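Local coordinates for benzoylformate Decarboxylase (Polynucleobacter necessarius, PDB 4K9Q), which probably decarboxylates benzoylformate to benzaldehyde and carbon dioxide, using bound thiamine diphosphate and magnesium, at residues H70-L75 / L109-I113; L82-Q87 / P121-W125; Q98-L104 / E128-P132. One frame throughout, in Å; residues are numbered along the deposited sequence.

Contact 1. Residues H70-L75 / L109-I113; sequences HTGAGL and LLTNI. With TPP (thiamine diphosphate), chain D.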
loop_
_atom_site.group_PDB
_atom_site.type_symbol
_atom_site.label_atom_id
_atom_site.label_comp_id
_atom_site.label_asym_id
_atom_site.label_seq_id
_atom_site.Cartn_x
_atom_site.Cartn_y
_atom_site.Cartn_z
ATOM N N HIS A 70 -13.729 16.867 1.756
ATOM C CA HIS A 70 -14.772 16.136 1.051
ATOM C C HIS A 70 -14.237 14.912 0.326
ATOM O O HIS A 70 -13.737 15.015 -0.787
ATOM C CB HIS A 70 -15.459 17.049 0.042
ATOM C CG HIS A 70 -16.539 16.372 -0.748
ATOM N ND1 HIS A 70 -17.623 15.757 -0.156
ATOM C CD2 HIS A 70 -16.701 16.223 -2.084
ATOM C CE1 HIS A 70 -18.410 15.263 -1.096
ATOM N NE2 HIS A 70 -17.878 15.542 -2.274
ATOM N N THR A 71 -14.389 13.755 0.963
ATOM C CA THR A 71 -14.060 12.463 0.365
ATOM C C THR A 71 -12.699 12.447 -0.373
ATOM O O THR A 71 -11.756 13.127 0.049
ATOM C CB THR A 71 -15.275 11.910 -0.446
ATOM O OG1 THR A 71 -15.020 10.567 -0.882
ATOM C CG2 THR A 71 -15.638 12.802 -1.645
ATOM N N GLY A 72 -12.566 11.638 -1.417
ATOM C CA GLY A 72 -11.285 11.486 -2.096
ATOM C C GLY A 72 -10.886 12.732 -2.865
ATOM O O GLY A 72 -9.697 13.025 -3.020
ATOM N N ALA A 73 -11.881 13.468 -3.355
ATOM C CA ALA A 73 -11.633 14.682 -4.144
ATOM C C ALA A 73 -10.919 15.729 -3.303
ATOM O O ALA A 73 -9.922 16.321 -3.721
ATOM C CB ALA A 73 -12.945 15.260 -4.672
ATOM N N GLY A 74 -11.454 15.958 -2.112
ATOM C CA GLY A 74 -10.900 16.926 -1.193
ATOM C C GLY A 74 -9.571 16.457 -0.645
ATOM O O GLY A 74 -8.604 17.227 -0.581
ATOM N N LEU A 75 -9.508 15.192 -0.240
ATOM C CA LEU A 75 -8.242 14.655 0.256
ATOM C C LEU A 75 -7.151 14.777 -0.808
ATOM O O LEU A 75 -6.024 15.151 -0.500
ATOM C CB LEU A 75 -8.403 13.214 0.725
ATOM C CG LEU A 75 -7.119 12.562 1.233
ATOM C CD1 LEU A 75 -6.600 13.276 2.476
ATOM C CD2 LEU A 75 -7.390 11.093 1.520
ATOM N N LEU A 109 -20.862 7.605 -7.008
ATOM C CA LEU A 109 -20.104 8.838 -7.155
ATOM C C LEU A 109 -19.548 9.295 -5.816
ATOM O O LEU A 109 -20.222 9.202 -4.789
ATOM C CB LEU A 109 -20.991 9.938 -7.737
ATOM C CG LEU A 109 -20.259 11.202 -8.167
ATOM C CD1 LEU A 109 -19.481 10.947 -9.438
ATOM C CD2 LEU A 109 -21.260 12.341 -8.335
ATOM N N LEU A 110 -18.305 9.766 -5.839
ATOM C CA LEU A 110 -17.672 10.391 -4.674
ATOM C C LEU A 110 -17.401 9.414 -3.522
ATOM O O LEU A 110 -17.246 9.807 -2.366
ATOM C CB LEU A 110 -18.434 11.650 -4.237
ATOM C CG LEU A 110 -18.232 12.812 -5.234
ATOM C CD1 LEU A 110 -19.359 13.822 -5.190
ATOM C CD2 LEU A 110 -16.883 13.501 -5.025
ATOM N N THR A 111 -17.317 8.132 -3.858
ATOM C CA THR A 111 -16.755 7.162 -2.935
ATOM C C THR A 111 -15.246 7.359 -2.860
ATOM O O THR A 111 -14.566 7.496 -3.882
ATOM C CB THR A 111 -17.036 5.721 -3.378
ATOM O OG1 THR A 111 -18.444 5.496 -3.370
ATOM C CG2 THR A 111 -16.371 4.734 -2.434
ATOM N N ASN A 112 -14.721 7.380 -1.645
ATOM C CA ASN A 112 -13.288 7.451 -1.478
ATOM C C ASN A 112 -12.776 6.014 -1.495
ATOM O O ASN A 112 -12.702 5.354 -0.456
ATOM C CB ASN A 112 -12.946 8.161 -0.170
ATOM C CG ASN A 112 -11.503 8.595 -0.111
ATOM O OD1 ASN A 112 -10.726 8.334 -1.038
ATOM N ND2 ASN A 112 -11.134 9.277 0.974
ATOM N N ILE A 113 -12.460 5.525 -2.693
ATOM C CA ILE A 113 -12.159 4.105 -2.889
ATOM C C ILE A 113 -10.814 3.750 -2.258
ATOM O O ILE A 113 -9.835 4.462 -2.467
ATOM C CB ILE A 113 -12.195 3.750 -4.388
ATOM C CG1 ILE A 113 -13.594 4.022 -4.956
ATOM C CG2 ILE A 113 -11.782 2.297 -4.612
ATOM C CD1 ILE A 113 -13.676 4.030 -6.473
HETATM N "N1'" TPP D . -14.223 19.971 -2.759
HETATM C "C2'" TPP D . -13.927 19.308 -3.941
HETATM C CM2 TPP D . -12.514 19.238 -4.439
HETATM N "N3'" TPP D . -14.922 18.686 -4.671
HETATM C "C4'" TPP D . -16.221 18.729 -4.230
HETATM N "N4'" TPP D . -17.173 18.115 -4.931
HETATM C "C5'" TPP D . -16.535 19.425 -3.062
HETATM C "C6'" TPP D . -15.532 20.035 -2.310
HETATM C "C7'" TPP D . -17.960 19.470 -2.577
HETATM N N3 TPP D . -18.891 20.290 -3.339
HETATM C C2 TPP D . -19.809 19.799 -4.254
HETATM S S1 TPP D . -20.739 20.928 -4.927
HETATM C C5 TPP D . -20.015 22.091 -4.069
HETATM C C4 TPP D . -19.016 21.638 -3.212
HETATM C CM4 TPP D . -18.179 22.499 -2.300
HETATM C C6 TPP D . -20.530 23.488 -4.273
HETATM C C7 TPP D . -20.374 24.039 -5.681
HETATM O O7 TPP D . -20.675 25.411 -5.567
HETATM P PA TPP D . -20.716 26.374 -6.855
HETATM O O1A TPP D . -19.557 26.038 -7.749
HETATM O O2A TPP D . -20.680 27.807 -6.431
HETATM O O3A TPP D . -22.034 25.910 -7.649
HETATM P PB TPP D . -23.574 26.146 -7.254
HETATM O O1B TPP D . -24.027 24.900 -6.565
HETATM O O2B TPP D . -24.311 26.345 -8.560
HETATM O O3B TPP D . -23.724 27.314 -6.333
HETATM O O HOH W 1 -13.938 10.682 -4.161
#

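Contact 2. Residues L82-Q87 / P121-W125; sequences LLTAYQ and PWVKW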
loop_
_atom_site.group_PDB
_atom_site.type_symbol
_atom_site.label_atom_id
_atom_site.label_comp_id
_atom_site.label_asym_id
_atom_site.label_seq_id
_atom_site.Cartn_x
_atom_site.Cartn_y
_atom_site.Cartn_z
ATOM N N LEU A 82 -0.562 17.957 3.121
ATOM C CA LEU A 82 -0.535 16.887 4.110
ATOM C C LEU A 82 0.894 16.329 4.242
ATOM O O LEU A 82 1.381 16.114 5.343
ATOM C CB LEU A 82 -1.538 15.794 3.744
ATOM C CG LEU A 82 -1.599 14.620 4.725
ATOM C CD1 LEU A 82 -1.800 15.117 6.146
ATOM C CD2 LEU A 82 -2.735 13.683 4.320
ATOM N N LEU A 83 1.571 16.119 3.112
ATOM C CA LEU A 83 2.985 15.762 3.135
ATOM C C LEU A 83 3.728 16.759 4.026
ATOM O O LEU A 83 4.520 16.383 4.890
ATOM C CB LEU A 83 3.552 15.766 1.705
ATOM C CG LEU A 83 5.013 15.400 1.418
ATOM C CD1 LEU A 83 5.200 15.076 -0.061
ATOM C CD2 LEU A 83 5.953 16.531 1.817
ATOM N N THR A 84 3.451 18.045 3.842
ATOM C CA THR A 84 4.154 19.063 4.608
ATOM C C THR A 84 3.812 18.999 6.106
ATOM O O THR A 84 4.699 19.111 6.957
ATOM C CB THR A 84 3.889 20.449 4.022
ATOM O OG1 THR A 84 4.387 20.480 2.674
ATOM C CG2 THR A 84 4.561 21.538 4.863
ATOM N N ALA A 85 2.537 18.794 6.430
ATOM C CA ALA A 85 2.147 18.629 7.840
ATOM C C ALA A 85 2.883 17.445 8.479
ATOM O O ALA A 85 3.311 17.507 9.632
ATOM C CB ALA A 85 0.643 18.442 7.959
ATOM N N TYR A 86 3.030 16.360 7.724
ATOM C CA TYR A 86 3.738 15.185 8.207
ATOM C C TYR A 86 5.197 15.534 8.515
ATOM O O TYR A 86 5.711 15.188 9.578
ATOM C CB TYR A 86 3.666 14.064 7.160
ATOM C CG TYR A 86 4.239 12.750 7.612
ATOM C CD1 TYR A 86 5.586 12.455 7.408
ATOM C CD2 TYR A 86 3.428 11.791 8.231
ATOM C CE1 TYR A 86 6.122 11.229 7.814
ATOM C CE2 TYR A 86 3.957 10.571 8.644
ATOM C CZ TYR A 86 5.296 10.301 8.430
ATOM O OH TYR A 86 5.819 9.094 8.831
ATOM N N GLN A 87 5.868 16.228 7.599
ATOM C CA GLN A 87 7.276 16.560 7.815
ATOM C C GLN A 87 7.469 17.653 8.881
ATOM O O GLN A 87 8.505 17.703 9.537
ATOM C CB GLN A 87 7.975 16.889 6.481
ATOM C CG GLN A 87 7.970 15.672 5.541
ATOM C CD GLN A 87 8.913 15.786 4.368
ATOM O OE1 GLN A 87 9.129 16.871 3.833
ATOM N NE2 GLN A 87 9.482 14.650 3.951
ATOM N N PRO A 121 2.126 7.718 1.741
ATOM C CA PRO A 121 2.804 7.403 3.004
ATOM C C PRO A 121 2.884 8.593 3.958
ATOM O O PRO A 121 3.857 8.695 4.708
ATOM C CB PRO A 121 4.221 7.069 2.529
ATOM C CG PRO A 121 4.424 8.036 1.382
ATOM C CD PRO A 121 3.081 8.132 0.695
ATOM N N TRP A 122 1.896 9.478 3.938
ATOM C CA TRP A 122 2.033 10.750 4.644
ATOM C C TRP A 122 1.128 10.944 5.859
ATOM O O TRP A 122 0.793 12.072 6.217
ATOM C CB TRP A 122 1.890 11.904 3.659
ATOM C CG TRP A 122 2.936 11.824 2.581
ATOM C CD1 TRP A 122 2.744 11.518 1.265
ATOM C CD2 TRP A 122 4.343 12.022 2.749
ATOM N NE1 TRP A 122 3.947 11.534 0.596
ATOM C CE2 TRP A 122 4.945 11.835 1.487
ATOM C CE3 TRP A 122 5.152 12.338 3.846
ATOM C CZ2 TRP A 122 6.322 11.974 1.285
ATOM C CZ3 TRP A 122 6.520 12.466 3.649
ATOM C CH2 TRP A 122 7.088 12.291 2.377
ATOM N N VAL A 123 0.769 9.839 6.507
ATOM C CA VAL A 123 0.070 9.886 7.790
ATOM C C VAL A 123 0.627 8.818 8.733
ATOM O O VAL A 123 1.178 7.806 8.294
ATOM C CB VAL A 123 -1.460 9.710 7.642
ATOM C CG1 VAL A 123 -2.068 10.936 6.977
ATOM C CG2 VAL A 123 -1.799 8.452 6.847
ATOM N N LYS A 124 0.485 9.049 10.032
ATOM C CA LYS A 124 0.927 8.065 11.021
ATOM C C LYS A 124 -0.033 6.875 11.103
ATOM O O LYS A 124 0.350 5.774 11.531
ATOM C CB LYS A 124 1.066 8.719 12.395
ATOM C CG LYS A 124 2.166 9.774 12.465
ATOM C CD LYS A 124 2.292 10.332 13.870
ATOM C CE LYS A 124 2.739 9.261 14.870
ATOM N NZ LYS A 124 3.011 9.860 16.203
ATOM N N TRP A 125 -1.269 7.105 10.676
ATOM C CA TRP A 125 -2.339 6.127 10.778
ATOM C C TRP A 125 -3.464 6.577 9.862
ATOM O O TRP A 125 -3.746 7.774 9.756
ATOM C CB TRP A 125 -2.846 6.040 12.218
ATOM C CG TRP A 125 -3.914 4.979 12.464
ATOM C CD1 TRP A 125 -3.846 3.650 12.155
ATOM C CD2 TRP A 125 -5.183 5.177 13.105
ATOM N NE1 TRP A 125 -5.005 3.011 12.549
ATOM C CE2 TRP A 125 -5.838 3.924 13.139
ATOM C CE3 TRP A 125 -5.833 6.295 13.640
ATOM C CZ2 TRP A 125 -7.113 3.759 13.684
ATOM C CZ3 TRP A 125 -7.093 6.129 14.189
ATOM C CH2 TRP A 125 -7.720 4.868 14.210
HETATM O O HOH W 2 4.905 7.262 6.656
#

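Contact 3. Residues Q98-L104 / E128-P132; sequences QQTREML and EPARP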
loop_
_atom_site.group_PDB
_atom_site.type_symbol
_atom_site.label_atom_id
_atom_site.label_comp_id
_atom_site.label_asym_id
_atom_site.label_seq_id
_atom_site.Cartn_x
_atom_site.Cartn_y
_atom_site.Cartn_z
ATOM N N GLN A 98 -17.170 10.091 3.765
ATOM C CA GLN A 98 -17.175 8.952 2.867
ATOM C C GLN A 98 -18.631 8.706 2.478
ATOM O O GLN A 98 -19.551 9.123 3.205
ATOM C CB GLN A 98 -16.602 7.736 3.603
ATOM C CG GLN A 98 -16.725 6.374 2.891
ATOM C CD GLN A 98 -15.937 6.314 1.583
ATOM O OE1 GLN A 98 -16.320 6.948 0.595
ATOM N NE2 GLN A 98 -14.837 5.551 1.571
ATOM N N GLN A 99 -18.851 8.060 1.332
ATOM C CA GLN A 99 -20.208 7.713 0.908
ATOM C C GLN A 99 -20.891 6.854 1.968
ATOM O O GLN A 99 -20.232 6.204 2.775
ATOM C CB GLN A 99 -20.206 7.014 -0.458
ATOM C CG GLN A 99 -20.516 7.955 -1.629
ATOM C CD GLN A 99 -21.996 8.360 -1.687
ATOM O OE1 GLN A 99 -22.743 8.216 -0.710
ATOM N NE2 GLN A 99 -22.421 8.872 -2.838
ATOM N N THR A 100 -22.218 6.862 1.958
ATOM C CA THR A 100 -22.985 6.119 2.939
ATOM C C THR A 100 -22.732 4.606 2.864
ATOM O O THR A 100 -22.618 4.034 1.772
ATOM C CB THR A 100 -24.492 6.401 2.787
ATOM O OG1 THR A 100 -25.219 5.473 3.591
ATOM C CG2 THR A 100 -24.918 6.245 1.335
ATOM N N ARG A 101 -22.661 3.954 4.026
ATOM C CA ARG A 101 -22.508 2.496 4.057
ATOM C C ARG A 101 -23.641 1.805 3.291
ATOM O O ARG A 101 -23.506 0.649 2.892
ATOM C CB ARG A 101 -22.463 1.951 5.497
ATOM C CG ARG A 101 -21.243 2.374 6.294
ATOM C CD ARG A 101 -21.175 1.667 7.673
ATOM N NE ARG A 101 -20.307 2.434 8.563
ATOM C CZ ARG A 101 -19.038 2.135 8.828
ATOM N NH1 ARG A 101 -18.335 2.927 9.629
ATOM N NH2 ARG A 101 -18.473 1.051 8.294
ATOM N N GLU A 102 -24.751 2.505 3.089
ATOM C CA GLU A 102 -25.874 1.929 2.356
ATOM C C GLU A 102 -25.488 1.642 0.906
ATOM O O GLU A 102 -26.093 0.783 0.270
ATOM C CB GLU A 102 -27.097 2.854 2.386
ATOM C CG GLU A 102 -27.646 3.179 3.779
ATOM C CD GLU A 102 -28.486 2.058 4.383
ATOM O OE1 GLU A 102 -28.834 1.086 3.677
ATOM O OE2 GLU A 102 -28.804 2.158 5.586
ATOM N N MET A 103 -24.478 2.347 0.388
ATOM C CA MET A 103 -24.081 2.187 -1.019
ATOM C C MET A 103 -22.604 1.840 -1.236
ATOM O O MET A 103 -22.201 1.481 -2.351
ATOM C CB MET A 103 -24.408 3.462 -1.818
ATOM C CG MET A 103 -25.894 3.782 -1.928
ATOM S SD MET A 103 -26.279 5.017 -3.190
ATOM C CE MET A 103 -25.772 6.551 -2.388
ATOM N N LEU A 104 -21.804 1.949 -0.181
ATOM C CA LEU A 104 -20.346 1.861 -0.287
ATOM C C LEU A 104 -19.819 0.686 -1.105
ATOM O O LEU A 104 -18.860 0.829 -1.860
ATOM C CB LEU A 104 -19.717 1.796 1.105
ATOM C CG LEU A 104 -19.042 3.036 1.669
ATOM C CD1 LEU A 104 -18.339 2.648 2.969
ATOM C CD2 LEU A 104 -18.062 3.651 0.643
ATOM N N GLU A 128 -10.772 3.609 8.446
ATOM C CA GLU A 128 -12.205 3.787 8.209
ATOM C C GLU A 128 -12.937 2.882 9.202
ATOM O O GLU A 128 -12.897 1.661 9.058
ATOM C CB GLU A 128 -12.540 3.398 6.769
ATOM C CG GLU A 128 -13.968 3.698 6.309
ATOM C CD GLU A 128 -14.111 3.620 4.786
ATOM O OE1 GLU A 128 -13.936 4.662 4.117
ATOM O OE2 GLU A 128 -14.390 2.521 4.251
ATOM N N PRO A 129 -13.584 3.468 10.232
ATOM C CA PRO A 129 -14.150 2.637 11.313
ATOM C C PRO A 129 -15.050 1.502 10.811
ATOM O O PRO A 129 -15.798 1.664 9.840
ATOM C CB PRO A 129 -14.961 3.649 12.138
ATOM C CG PRO A 129 -14.192 4.930 11.958
ATOM C CD PRO A 129 -13.773 4.906 10.498
ATOM N N ALA A 130 -14.973 0.356 11.484
ATOM C CA ALA A 130 -15.673 -0.848 11.052
ATOM C C ALA A 130 -17.175 -0.805 11.350
ATOM O O ALA A 130 -17.921 -1.631 10.848
ATOM C CB ALA A 130 -15.040 -2.096 11.694
ATOM N N ARG A 131 -17.607 0.150 12.168
ATOM C CA ARG A 131 -19.033 0.357 12.435
ATOM C C ARG A 131 -19.233 1.746 13.056
ATOM O O ARG A 131 -18.278 2.348 13.555
ATOM C CB ARG A 131 -19.576 -0.741 13.353
ATOM C CG ARG A 131 -18.819 -0.835 14.626
ATOM C CD ARG A 131 -19.138 -2.076 15.459
ATOM N NE ARG A 131 -18.517 -1.861 16.752
ATOM C CZ ARG A 131 -19.027 -2.235 17.912
ATOM N NH1 ARG A 131 -20.178 -2.899 17.957
ATOM N NH2 ARG A 131 -18.368 -1.948 19.025
ATOM N N PRO A 132 -20.463 2.275 12.997
ATOM C CA PRO A 132 -20.734 3.580 13.617
ATOM C C PRO A 132 -20.338 3.621 15.096
ATOM O O PRO A 132 -19.825 4.635 15.571
ATOM C CB PRO A 132 -22.253 3.727 13.488
ATOM C CG PRO A 132 -22.647 2.811 12.375
ATOM C CD PRO A 132 -21.644 1.701 12.330
#

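Contact 1. Residues H70-L75 / L109-I113
In this PYR-type domain of a thiamine diphosphate enzyme, the turn from strand 66-69 into helix 71-77 meets the loop 109-113 beside the cofactor. The CA-to-CB bond of Thr71 points toward that loop, and its t rotamer sets OG1 to donate to Leu110 O at 2.8 Å, while its CG2 lies 3.7 Å from Leu110 CD2. One side chain thus supplies both a polar and an apolar contact. Leu110 sends CD2 to 3.6 Å from His70 NE2 and 4.3 Å from Ala73 CB. His70 ND1 is hydrogen-bonded to Glu28; TPP C7' lies over one face of the imidazole, and the closest pair is His70 CD2 and TPP C4' at 3.3 Å. Ser375 and Ser431 of the second subunit bind that cofactor, so the pocket is shared between subunits. Asn112 centres an inverse gamma turn; its t side chain brings OD1 to 3.4 Å from Gly72 CA, where an added CB would clash, only 2.9 Å from that oxygen.

Contact 2. Residues L82-Q87 / P121-W125
In the N-terminal, PYR-type domain, the loop 121-125 packs on one side of helix 79-88; the two segments bury 397 Å² between them, around a Trp122-Tyr86 pair. Pro121, preceded by a cis peptide bond, contributes its carbonyl: Pro121 O lies over one face of the Tyr86 ring, 4.3 Å from Tyr86 CZ, and accepts from a water at 2.6 Å that is also hydrogen-bonded to Tyr86 OH at 3.0 Å. Trp122 is the centre of the contact. Leu83 CG stands 3.5 Å from the centroid of the Trp122 six-membered ring and 9° off its normal, a CH-pi geometry, while the indole edge turns to the face of Tyr86 in an offset edge-to-face pair, centroids 5.6 Å apart and planes at 79°. Leu83 and Trp122 also pack on Gly72 and Met118 of the second subunit, placing the pair at the subunit interface. The Trp122 carbonyl oxygen, 3.3 Å from Tyr86 CD2, is buried without a polar partner. Val123 CG1 reaches Leu82 CD2 at 3.9 Å. Lys124 N meets the Tyr86 ring edge, 4.0 Å from Tyr86 CE2, and Lys124 NZ is hydrogen-bonded to Pro150 O and Thr145 O. By Trp125 the loop has moved out of reach of helix 79-88: its ring packs on helix 135-147 and its backbone pairs with Phe155 of strand 154-159, so the loop bridges helix 79-88 to the sheet edge where strand 126-127 begins.

Contact 3. Residues Q98-L104 / E128-P132
Two loops of the PYR-type domain meet here through polar side chains and one backbone carbonyl, burying 253 Å² away from the annotated sites but at the interface with the third subunit. Both ends of the Gln98 amide are used: NE2 donates to Glu128 OE1 at 2.8 Å and 162°, and OE1 accepts from Gln99 N at 2.9 Å. Outside the two segments, Gln98 OE1 also accepts from Asn112 N, and Glu128 OE1 has a second partner in Ser157. Arg101 reaches across to Pro129 O, which accepts from NH1 at 2.8 Å (156°) and from NH2 at 3.1 Å (138°), a bifurcated acceptor near the guanidinium plane; Pro132 CD lies over one face of that group, 4.1 Å from Arg101 NE. The charge is answered by a salt bridge from NH1 to Asp162, and NH2 also donates to Ala130 O of the third subunit, so this arginine ties the loops together and extends to the interface. Within segment 98-104, Thr100 OG1 accepts from Glu102 N at 3.0 Å, an ST turn, and Gln99 OE1 accepts from Thr100 N at 3.0 Å. The contact sits at the C-terminal ends of parallel strands 93-98 and 126-127, with strand 154-159 between them in the sheet and helix 135-147 following segment 128-132.

All three contacts belong to one domain, built on the parallel sheet that includes strands 66-69, 93-98, 154-159 and 126-127. Their first segments come in the order 70-75, 82-87, 98-104, and their second segments follow in the same order, so each pair of contacts crosses along the chain. The centres of contacts 1 and 3 are about 13 Å apart and directly joined: Asn112 N lies 2.8 Å from Gln98 OE1, a probable hydrogen bond. The centre of contact 2 is about 18 Å from that of contact 1 and about 24 Å from that of contact 3. All three touch the second subunit, which hydrogen-bonds the cofactor met in contact 1, and contact 3 also touches the third.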